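Local coordinates for protein glutamate receptor IIB (Drosophila melanogaster, PDB 4WXJ) that binds the neurotransmitter glutamate in this two-lobed ligand-binding domain and probably couples that binding to opening of a postsynaptic ion channel, at residues A[48-51]-A[52-56]; A[164-167]-A[168-171]. All coordinates share one frame; numbering follows the deposited sequence.

Interaction 1 (A[48-51]-A[52-56]); sequences YMLA and QECKF
F56 folds back over A51 and over the carbonyl and CB of L50 at the C-terminal end of helix 42-54. With chi1 at 62°, F56 CG lies between the backbone N and the carbonyl carbon, which swings the ring from CB across A51. CD1 and CE1 lie along the methyl of A51, F56 CE1 coming to 3.7 Å from A51 CB. On the other flank CD2 and CE2 pass L50 O, with F56 CE2 3.4 Å from it at an oblique angle to the ring. At the tip, F56 CZ reaches A51 CA at 3.5 Å and also meets L50 CB. A51 CA thus sits over the ring face, 3.6 Å from the F56 centroid, as a CH-pi contact. The backbone ending is Schellman-like: K55 has positive phi, and F56 N makes the six-to-one bond to A51 O (3.2 Å), arriving in the carbonyl plane on a lone pair; K55 N adds a weak second bond to that oxygen. K55 NZ curls back to a lone pair of Q52 O at 3.1 Å. C54 SG lies against L50 CD2, and L50 also packs on I244 and L247 of helix 237-250. The ring of Y11 also meets that of F56.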
loop_
_atom_site.group_PDB
_atom_site.type_symbol
_atom_site.label_atom_id
_atom_site.label_comp_id
_atom_site.label_asym_id
_atom_site.label_seq_id
_atom_site.Cartn_x
_atom_site.Cartn_y
_atom_site.Cartn_z
ATOM N N TYR A 48 15.429 9.169 4.171
ATOM C CA TYR A 48 16.770 9.499 4.650
ATOM C C TYR A 48 17.793 9.361 3.529
ATOM O O TYR A 48 18.646 10.229 3.343
ATOM C CB TYR A 48 17.171 8.603 5.825
ATOM C CG TYR A 48 16.806 9.159 7.184
ATOM C CD1 TYR A 48 17.541 10.190 7.753
ATOM C CD2 TYR A 48 15.735 8.646 7.903
ATOM C CE1 TYR A 48 17.214 10.701 8.996
ATOM C CE2 TYR A 48 15.401 9.148 9.147
ATOM C CZ TYR A 48 16.143 10.176 9.689
ATOM O OH TYR A 48 15.814 10.678 10.926
ATOM N N MET A 49 17.705 8.261 2.788
ATOM C CA MET A 49 18.614 8.005 1.676
ATOM C C MET A 49 18.446 9.054 0.582
ATOM O O MET A 49 19.427 9.524 0.005
ATOM C CB MET A 49 18.378 6.604 1.105
ATOM C CG MET A 49 18.758 5.478 2.053
ATOM S SD MET A 49 17.922 3.921 1.684
ATOM C CE MET A 49 18.720 3.460 0.151
ATOM N N LEU A 50 17.197 9.416 0.299
ATOM C CA LEU A 50 16.903 10.420 -0.717
ATOM C C LEU A 50 17.284 11.814 -0.238
ATOM O O LEU A 50 17.714 12.655 -1.028
ATOM C CB LEU A 50 15.419 10.387 -1.091
ATOM C CG LEU A 50 14.969 9.230 -1.983
ATOM C CD1 LEU A 50 13.450 9.185 -2.070
ATOM C CD2 LEU A 50 15.574 9.358 -3.371
ATOM N N ALA A 51 17.116 12.060 1.056
ATOM C CA ALA A 51 17.469 13.347 1.639
ATOM C C ALA A 51 18.965 13.591 1.498
ATOM O O ALA A 51 19.400 14.715 1.246
ATOM C CB ALA A 51 17.058 13.403 3.098
ATOM N N GLN A 52 19.746 12.529 1.655
ATOM C CA GLN A 52 21.194 12.617 1.529
ATOM C C GLN A 52 21.596 12.670 0.058
ATOM O O GLN A 52 22.578 13.314 -0.307
ATOM C CB GLN A 52 21.868 11.429 2.216
ATOM C CG GLN A 52 23.313 11.687 2.608
ATOM C CD GLN A 52 24.210 10.492 2.359
ATOM O OE1 GLN A 52 23.806 9.343 2.545
ATOM N NE2 GLN A 52 25.438 10.758 1.929
ATOM N N GLU A 53 20.823 11.989 -0.783
ATOM C CA GLU A 53 21.111 11.917 -2.211
ATOM C C GLU A 53 20.694 13.199 -2.928
ATOM O O GLU A 53 21.423 13.708 -3.780
ATOM C CB GLU A 53 20.396 10.715 -2.834
ATOM C CG GLU A 53 20.747 10.459 -4.292
ATOM C CD GLU A 53 22.199 10.068 -4.485
ATOM O OE1 GLU A 53 22.786 9.470 -3.559
ATOM O OE2 GLU A 53 22.752 10.361 -5.564
ATOM N N CYS A 54 19.520 13.712 -2.575
ATOM C CA CYS A 54 18.946 14.876 -3.245
ATOM C C CYS A 54 19.192 16.171 -2.473
ATOM O O CYS A 54 18.872 17.257 -2.956
ATOM C CB CYS A 54 17.443 14.672 -3.446
ATOM S SG CYS A 54 17.016 13.162 -4.342
ATOM N N LYS A 55 19.755 16.044 -1.274
ATOM C CA LYS A 55 20.080 17.190 -0.426
ATOM C C LYS A 55 18.852 18.030 -0.085
ATOM O O LYS A 55 18.580 19.048 -0.720
ATOM C CB LYS A 55 21.144 18.068 -1.094
ATOM C CG LYS A 55 22.463 17.353 -1.367
ATOM C CD LYS A 55 23.035 16.724 -0.101
ATOM C CE LYS A 55 24.370 16.049 -0.356
ATOM N NZ LYS A 55 24.777 15.204 0.802
ATOM N N PHE A 56 18.117 17.583 0.930
ATOM C CA PHE A 56 17.004 18.345 1.477
ATOM C C PHE A 56 16.753 17.914 2.917
ATOM O O PHE A 56 17.077 16.788 3.299
ATOM C CB PHE A 56 15.733 18.160 0.632
ATOM C CG PHE A 56 15.227 16.739 0.575
ATOM C CD1 PHE A 56 14.523 16.190 1.635
ATOM C CD2 PHE A 56 15.438 15.962 -0.553
ATOM C CE1 PHE A 56 14.055 14.889 1.579
ATOM C CE2 PHE A 56 14.969 14.660 -0.616
ATOM C CZ PHE A 56 14.277 14.124 0.451
#

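Interaction 2 (A[164-167]-A[168-171]); sequences MAWN and KMLS
K168, M169 and L170 each donate their backbone N-H to the carbonyl four residues back, on M164, A165 and W166, in the closing turns of helix 160-171. M169 N to A165 O is 2.9 Å, with an N-H...O angle of 163°, whereas S171 N to N167 O is weak. S171 N also bonds to K168 O, which takes S171 OG as well (2.8 Å), both donors reaching the oxygen from one face of its plane. W166 CG stands opposite the backbone N (chi1 -180°), which brings the indole alongside the next turn. L170 CD1 lies over its five-membered ring, 3.8 Å from the centroid, a CH-pi contact that also puts L170 CD1 3.5 Å from W166 NE1. M169 crosses the indole at about a right angle, its CE 3.8 Å from W166 CZ3. In the glutamate-receptor clamshell this helix belongs to the second lobe, and W166 also touches F154 and S155 on helix 149-155. An alanine at W166 is likely to leave L170 CD1 and M169 CE without the ring they pack on and open a gap toward F154. K168 runs the other way, its NZ hydrogen-bonded to Q137 O, while M169 packs on F142 of strand 141-143.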
loop_
_atom_site.group_PDB
_atom_site.type_symbol
_atom_site.label_atom_id
_atom_site.label_comp_id
_atom_site.label_asym_id
_atom_site.label_seq_id
_atom_site.Cartn_x
_atom_site.Cartn_y
_atom_site.Cartn_z
ATOM N N MET A 164 -16.910 -10.201 -11.682
ATOM C CA MET A 164 -17.603 -11.122 -10.786
ATOM C C MET A 164 -17.057 -11.013 -9.366
ATOM O O MET A 164 -17.819 -11.034 -8.399
ATOM C CB MET A 164 -17.481 -12.564 -11.284
ATOM C CG MET A 164 -18.337 -12.872 -12.504
ATOM S SD MET A 164 -18.756 -14.622 -12.653
ATOM C CE MET A 164 -17.184 -15.328 -13.139
ATOM N N ALA A 165 -15.737 -10.903 -9.243
ATOM C CA ALA A 165 -15.103 -10.696 -7.945
ATOM C C ALA A 165 -15.651 -9.440 -7.282
ATOM O O ALA A 165 -16.017 -9.454 -6.106
ATOM C CB ALA A 165 -13.596 -10.590 -8.093
ATOM N N TRP A 166 -15.701 -8.357 -8.051
ATOM C CA TRP A 166 -16.120 -7.060 -7.536
ATOM C C TRP A 166 -17.569 -7.096 -7.073
ATOM O O TRP A 166 -17.898 -6.591 -6.000
ATOM C CB TRP A 166 -15.930 -5.981 -8.607
ATOM C CG TRP A 166 -16.325 -4.602 -8.166
ATOM C CD1 TRP A 166 -17.271 -3.801 -8.737
ATOM C CD2 TRP A 166 -15.785 -3.863 -7.063
ATOM N NE1 TRP A 166 -17.352 -2.608 -8.060
ATOM C CE2 TRP A 166 -16.451 -2.621 -7.028
ATOM C CE3 TRP A 166 -14.804 -4.129 -6.105
ATOM C CZ2 TRP A 166 -16.167 -1.648 -6.071
ATOM C CZ3 TRP A 166 -14.524 -3.162 -5.154
ATOM C CH2 TRP A 166 -15.203 -1.937 -5.145
ATOM N N ASN A 167 -18.435 -7.698 -7.881
ATOM C CA ASN A 167 -19.851 -7.782 -7.539
ATOM C C ASN A 167 -20.096 -8.678 -6.326
ATOM O O ASN A 167 -20.997 -8.416 -5.530
ATOM C CB ASN A 167 -20.657 -8.282 -8.738
ATOM C CG ASN A 167 -20.821 -7.220 -9.811
ATOM O OD1 ASN A 167 -21.140 -6.067 -9.516
ATOM N ND2 ASN A 167 -20.595 -7.601 -11.062
ATOM N N LYS A 168 -19.296 -9.729 -6.178
ATOM C CA LYS A 168 -19.403 -10.590 -5.004
ATOM C C LYS A 168 -18.956 -9.855 -3.743
ATOM O O LYS A 168 -19.611 -9.943 -2.706
ATOM C CB LYS A 168 -18.580 -11.865 -5.183
ATOM C CG LYS A 168 -19.242 -12.905 -6.069
ATOM C CD LYS A 168 -19.044 -14.309 -5.526
ATOM C CE LYS A 168 -19.840 -15.324 -6.325
ATOM N NZ LYS A 168 -19.636 -16.708 -5.821
ATOM N N MET A 169 -17.841 -9.134 -3.834
ATOM C CA MET A 169 -17.334 -8.366 -2.699
ATOM C C MET A 169 -18.372 -7.360 -2.208
ATOM O O MET A 169 -18.542 -7.168 -1.004
ATOM C CB MET A 169 -16.041 -7.636 -3.076
ATOM C CG MET A 169 -14.793 -8.506 -3.019
ATOM S SD MET A 169 -13.360 -7.771 -3.835
ATOM C CE MET A 169 -13.364 -6.121 -3.143
ATOM N N LEU A 170 -19.064 -6.725 -3.147
ATOM C CA LEU A 170 -20.093 -5.745 -2.810
ATOM C C LEU A 170 -21.311 -6.391 -2.152
ATOM O O LEU A 170 -22.013 -5.749 -1.373
ATOM C CB LEU A 170 -20.539 -4.989 -4.065
ATOM C CG LEU A 170 -19.522 -4.038 -4.695
ATOM C CD1 LEU A 170 -20.038 -3.550 -6.039
ATOM C CD2 LEU A 170 -19.231 -2.862 -3.775
ATOM N N SER A 171 -21.555 -7.659 -2.467
ATOM C CA SER A 171 -22.773 -8.338 -2.029
ATOM C C SER A 171 -22.633 -9.007 -0.663
ATOM O O SER A 171 -23.627 -9.191 0.042
ATOM C CB SER A 171 -23.183 -9.392 -3.058
ATOM O OG SER A 171 -22.322 -10.514 -2.994
#

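Overall arrangement
Both contacts are local, each joining successive turns near the C-terminal end of a helix, but interaction 1 sets a backbone CA over its aromatic ring where interaction 2 uses a leucine methyl. They stand on opposite sides of the chain's centre, their own centres 43 Å apart and their nearest atoms about 31 Å apart, so they do not meet. Interaction 1 lies in the first lobe, away from the bound glutamate and beside helix 237-250. Interaction 2 is nearer the pocket: the side chain of M169 is about 9 Å from the bound glutamate and about 7 Å from that of T150, which binds it. The neighbouring helix 149-155 begins with the pocket residues A149 and T150.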